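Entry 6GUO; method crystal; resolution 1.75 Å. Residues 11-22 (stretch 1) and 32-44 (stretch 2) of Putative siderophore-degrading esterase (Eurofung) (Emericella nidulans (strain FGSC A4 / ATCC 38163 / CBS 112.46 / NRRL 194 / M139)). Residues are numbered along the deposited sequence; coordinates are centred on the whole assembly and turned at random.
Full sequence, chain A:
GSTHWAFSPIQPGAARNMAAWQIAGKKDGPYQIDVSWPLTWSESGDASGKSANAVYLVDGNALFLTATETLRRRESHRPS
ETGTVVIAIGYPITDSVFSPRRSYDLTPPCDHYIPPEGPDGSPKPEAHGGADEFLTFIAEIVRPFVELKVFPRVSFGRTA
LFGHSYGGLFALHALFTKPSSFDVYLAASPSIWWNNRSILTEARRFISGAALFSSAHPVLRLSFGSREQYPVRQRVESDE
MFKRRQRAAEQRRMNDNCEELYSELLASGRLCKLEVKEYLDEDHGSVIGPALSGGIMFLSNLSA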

# COMPACT_ATOMS: atom_id res chain seq x y z
N GLN A 11 -20.78 -10.52 -2.82
CA GLN A 11 -19.60 -11.04 -2.15
C GLN A 11 -18.83 -11.91 -3.14
O GLN A 11 -19.45 -12.55 -3.99
CB GLN A 11 -20.00 -11.87 -0.93
CG GLN A 11 -20.69 -11.07 0.15
CD GLN A 11 -20.92 -11.89 1.41
OE1 GLN A 11 -20.49 -11.51 2.50
NE2 GLN A 11 -21.61 -13.02 1.26
N PRO A 12 -17.49 -11.95 -3.02
CA PRO A 12 -16.66 -11.28 -2.03
C PRO A 12 -16.19 -9.87 -2.41
O PRO A 12 -15.51 -9.21 -1.60
CB PRO A 12 -15.46 -12.22 -1.94
CG PRO A 12 -15.30 -12.71 -3.34
CD PRO A 12 -16.68 -12.77 -3.94
N GLY A 13 -16.52 -9.39 -3.61
CA GLY A 13 -16.00 -8.12 -4.10
C GLY A 13 -14.49 -8.16 -4.24
O GLY A 13 -13.95 -9.11 -4.82
N ALA A 14 -13.81 -7.17 -3.68
CA ALA A 14 -12.35 -7.10 -3.71
C ALA A 14 -11.66 -8.08 -2.74
O ALA A 14 -10.46 -8.34 -2.88
CB ALA A 14 -11.88 -5.68 -3.44
N ALA A 15 -12.41 -8.66 -1.80
CA ALA A 15 -11.87 -9.66 -0.86
C ALA A 15 -11.89 -11.08 -1.46
O ALA A 15 -12.26 -12.05 -0.79
CB ALA A 15 -12.64 -9.61 0.45
N ARG A 16 -11.44 -11.18 -2.70
CA ARG A 16 -11.48 -12.40 -3.49
C ARG A 16 -10.22 -13.22 -3.23
O ARG A 16 -9.16 -12.65 -2.97
CB ARG A 16 -11.51 -12.01 -4.97
CG ARG A 16 -11.99 -13.10 -5.90
CD ARG A 16 -12.33 -12.52 -7.26
NE ARG A 16 -13.03 -13.51 -8.07
CZ ARG A 16 -14.32 -13.83 -7.96
NH1 ARG A 16 -14.84 -14.76 -8.76
NH2 ARG A 16 -15.11 -13.22 -7.07
N ASN A 17 -10.35 -14.54 -3.30
CA ASN A 17 -9.22 -15.46 -3.16
C ASN A 17 -8.40 -15.15 -1.91
O ASN A 17 -7.18 -14.93 -1.98
CB ASN A 17 -8.34 -15.46 -4.42
CG ASN A 17 -9.00 -16.14 -5.60
OD1 ASN A 17 -10.20 -16.46 -5.57
ND2 ASN A 17 -8.22 -16.38 -6.66
N MET A 18 -9.09 -15.07 -0.79
CA MET A 18 -8.44 -15.00 0.51
C MET A 18 -9.24 -15.80 1.53
O MET A 18 -10.44 -16.01 1.38
CB MET A 18 -8.20 -13.55 0.96
CG MET A 18 -9.39 -12.62 0.88
SD MET A 18 -8.97 -10.92 1.35
CE MET A 18 -7.93 -10.36 0.00
N ALA A 19 -8.52 -16.27 2.53
CA ALA A 19 -9.08 -17.10 3.59
C ALA A 19 -8.31 -16.83 4.86
O ALA A 19 -7.18 -16.32 4.82
CB ALA A 19 -9.00 -18.57 3.22
N ALA A 20 -8.92 -17.17 5.99
CA ALA A 20 -8.29 -16.98 7.29
C ALA A 20 -8.54 -18.19 8.18
O ALA A 20 -9.55 -18.89 8.03
CB ALA A 20 -8.82 -15.71 7.95
N TRP A 21 -7.60 -18.44 9.08
CA TRP A 21 -7.70 -19.49 10.09
C TRP A 21 -7.25 -18.96 11.44
O TRP A 21 -6.35 -18.13 11.51
CB TRP A 21 -6.80 -20.68 9.74
CG TRP A 21 -7.24 -21.48 8.57
CD1 TRP A 21 -7.99 -22.62 8.60
CD2 TRP A 21 -6.95 -21.23 7.20
NE1 TRP A 21 -8.19 -23.09 7.33
CE2 TRP A 21 -7.56 -22.25 6.44
CE3 TRP A 21 -6.24 -20.23 6.53
CZ2 TRP A 21 -7.47 -22.31 5.05
CZ3 TRP A 21 -6.15 -20.28 5.14
CH2 TRP A 21 -6.77 -21.32 4.41
N GLN A 22 -7.87 -19.44 12.52
CA GLN A 22 -7.29 -19.29 13.85
C GLN A 22 -6.47 -20.54 14.16
O GLN A 22 -6.85 -21.64 13.78
CB GLN A 22 -8.36 -19.07 14.93
CG GLN A 22 -8.71 -17.59 15.12
CD GLN A 22 -9.64 -17.32 16.29
OE1 GLN A 22 -9.74 -18.11 17.23
NE2 GLN A 22 -10.32 -16.17 16.24
N GLN A 32 -3.86 -15.67 14.26
CA GLN A 32 -4.73 -15.56 13.10
C GLN A 32 -3.81 -15.53 11.89
O GLN A 32 -2.92 -14.69 11.82
CB GLN A 32 -5.57 -14.28 13.15
CG GLN A 32 -6.47 -14.08 11.95
CD GLN A 32 -7.29 -12.80 12.05
OE1 GLN A 32 -7.99 -12.58 13.04
NE2 GLN A 32 -7.21 -11.96 11.02
N ILE A 33 -4.01 -16.46 10.96
CA ILE A 33 -3.28 -16.43 9.70
C ILE A 33 -4.24 -16.02 8.59
O ILE A 33 -5.35 -16.55 8.50
CB ILE A 33 -2.50 -17.74 9.41
CG1 ILE A 33 -3.42 -18.94 9.13
CG2 ILE A 33 -1.57 -18.06 10.57
CD1 ILE A 33 -2.72 -20.05 8.38
N ASP A 34 -3.84 -15.03 7.79
CA ASP A 34 -4.60 -14.62 6.61
C ASP A 34 -3.78 -15.05 5.41
O ASP A 34 -2.57 -14.86 5.39
CB ASP A 34 -4.80 -13.10 6.59
CG ASP A 34 -5.83 -12.63 7.60
OD1 ASP A 34 -7.05 -12.70 7.30
OD2 ASP A 34 -5.43 -12.16 8.69
N VAL A 35 -4.45 -15.66 4.43
CA VAL A 35 -3.79 -16.17 3.23
C VAL A 35 -4.52 -15.65 1.99
O VAL A 35 -5.74 -15.71 1.92
CB VAL A 35 -3.77 -17.71 3.21
CG1 VAL A 35 -3.02 -18.23 1.99
CG2 VAL A 35 -3.15 -18.25 4.49
N SER A 36 -3.76 -15.14 1.02
CA SER A 36 -4.32 -14.77 -0.28
C SER A 36 -3.51 -15.40 -1.39
O SER A 36 -2.33 -15.70 -1.22
CB SER A 36 -4.35 -13.25 -0.47
OG SER A 36 -3.05 -12.71 -0.59
N TRP A 37 -4.16 -15.59 -2.53
CA TRP A 37 -3.54 -16.23 -3.69
C TRP A 37 -3.96 -15.53 -4.98
O TRP A 37 -4.91 -14.75 -4.98
CB TRP A 37 -3.85 -17.73 -3.70
CG TRP A 37 -5.29 -18.09 -3.64
CD1 TRP A 37 -6.11 -18.37 -4.69
CD2 TRP A 37 -6.10 -18.23 -2.46
NE1 TRP A 37 -7.37 -18.68 -4.25
CE2 TRP A 37 -7.39 -18.60 -2.88
CE3 TRP A 37 -5.85 -18.07 -1.09
CZ2 TRP A 37 -8.44 -18.81 -1.98
CZ3 TRP A 37 -6.89 -18.28 -0.20
CH2 TRP A 37 -8.17 -18.65 -0.65
N PRO A 38 -3.21 -15.77 -6.08
CA PRO A 38 -3.47 -15.02 -7.31
C PRO A 38 -4.89 -15.13 -7.85
O PRO A 38 -5.55 -16.17 -7.71
CB PRO A 38 -2.48 -15.64 -8.31
CG PRO A 38 -1.35 -16.07 -7.46
CD PRO A 38 -1.97 -16.55 -6.18
N LEU A 39 -5.34 -14.06 -8.49
CA LEU A 39 -6.70 -13.96 -9.00
C LEU A 39 -7.00 -14.88 -10.19
O LEU A 39 -8.16 -15.16 -10.45
CB LEU A 39 -7.01 -12.51 -9.39
CG LEU A 39 -7.06 -11.51 -8.23
CD1 LEU A 39 -7.32 -10.12 -8.79
CD2 LEU A 39 -8.12 -11.88 -7.21
N THR A 40 -5.96 -15.33 -10.90
CA THR A 40 -6.14 -16.31 -11.98
C THR A 40 -6.42 -17.72 -11.46
O THR A 40 -6.85 -18.58 -12.24
CB THR A 40 -4.91 -16.34 -12.92
OG1 THR A 40 -3.71 -16.46 -12.15
CG2 THR A 40 -4.85 -15.07 -13.74
N TRP A 41 -6.17 -17.97 -10.18
CA TRP A 41 -6.47 -19.26 -9.55
C TRP A 41 -7.94 -19.29 -9.11
O TRP A 41 -8.59 -18.26 -9.00
CB TRP A 41 -5.58 -19.49 -8.33
CG TRP A 41 -4.09 -19.45 -8.55
CD1 TRP A 41 -3.41 -19.03 -9.67
CD2 TRP A 41 -3.10 -19.81 -7.59
NE1 TRP A 41 -2.06 -19.13 -9.46
CE2 TRP A 41 -1.84 -19.61 -8.19
CE3 TRP A 41 -3.15 -20.31 -6.28
CZ2 TRP A 41 -0.64 -19.87 -7.52
CZ3 TRP A 41 -1.96 -20.56 -5.61
CH2 TRP A 41 -0.73 -20.35 -6.23
N SER A 42 -8.45 -20.49 -8.83
CA SER A 42 -9.85 -20.63 -8.41
C SER A 42 -10.07 -20.13 -6.98
O SER A 42 -9.13 -20.00 -6.20
CB SER A 42 -10.30 -22.09 -8.51
OG SER A 42 -9.87 -22.84 -7.39
N GLU A 43 -11.34 -19.88 -6.65
CA GLU A 43 -11.74 -19.50 -5.28
C GLU A 43 -11.46 -20.59 -4.23
O GLU A 43 -11.38 -20.29 -3.04
CB GLU A 43 -13.21 -19.08 -5.23
CG GLU A 43 -13.50 -17.78 -5.98
CD GLU A 43 -14.85 -17.17 -5.63
OE1 GLU A 43 -15.79 -17.28 -6.45
OE2 GLU A 43 -14.98 -16.58 -4.53
N SER A 44 -11.32 -21.84 -4.68
CA SER A 44 -10.88 -22.95 -3.83
C SER A 44 -9.35 -23.13 -3.78
O SER A 44 -8.87 -24.08 -3.18
CB SER A 44 -11.53 -24.25 -4.31
OG SER A 44 -11.02 -24.64 -5.58
O HOH W 1 -10.51 -14.53 -8.83
O HOH W 2 -8.04 -13.37 4.91

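The rule of this contact is a regular antiparallel ladder with one asparagine locking its end. N17, buried just before its strand begins, covers the most surface. Its backbone O accepts from W37 N (3.1 Å), extending the ladder one step beyond the strands, while its side chain serves the loop that follows: ND2 donates to P38 O (2.9 Å) and to W41 O (3.0 Å). These two carbonyls bound the type I turn P38–W41, so one amide group ties both ends of the turn to stretch 1. N17 CB lies over the indole of W37, 3.6 Å from the centroid of the five-membered ring, and W37 NE1 is spent within its own stretch on S42 O (2.9 Å).

W21 comes next. Its backbone pairs with I33 in both directions, W21 N to I33 O at 3.0 Å and I33 N to W21 O at 2.9 Å. On the sheet face shared by A19, W21, I33 and V35, the indole reaches along the neighbouring strand, and V35 CG2 meets its edge at 3.7 Å from CZ3.

E43, though exposed, is third, with its side-chain end coming nearer stretch 1 than its CA-to-CB bond suggests. Its OE1 stands 3.5 Å from R16 NH1, a salt bridge in which the oxygen lies well out of the guanidinium plane: charge attracts, but no N-H points at it.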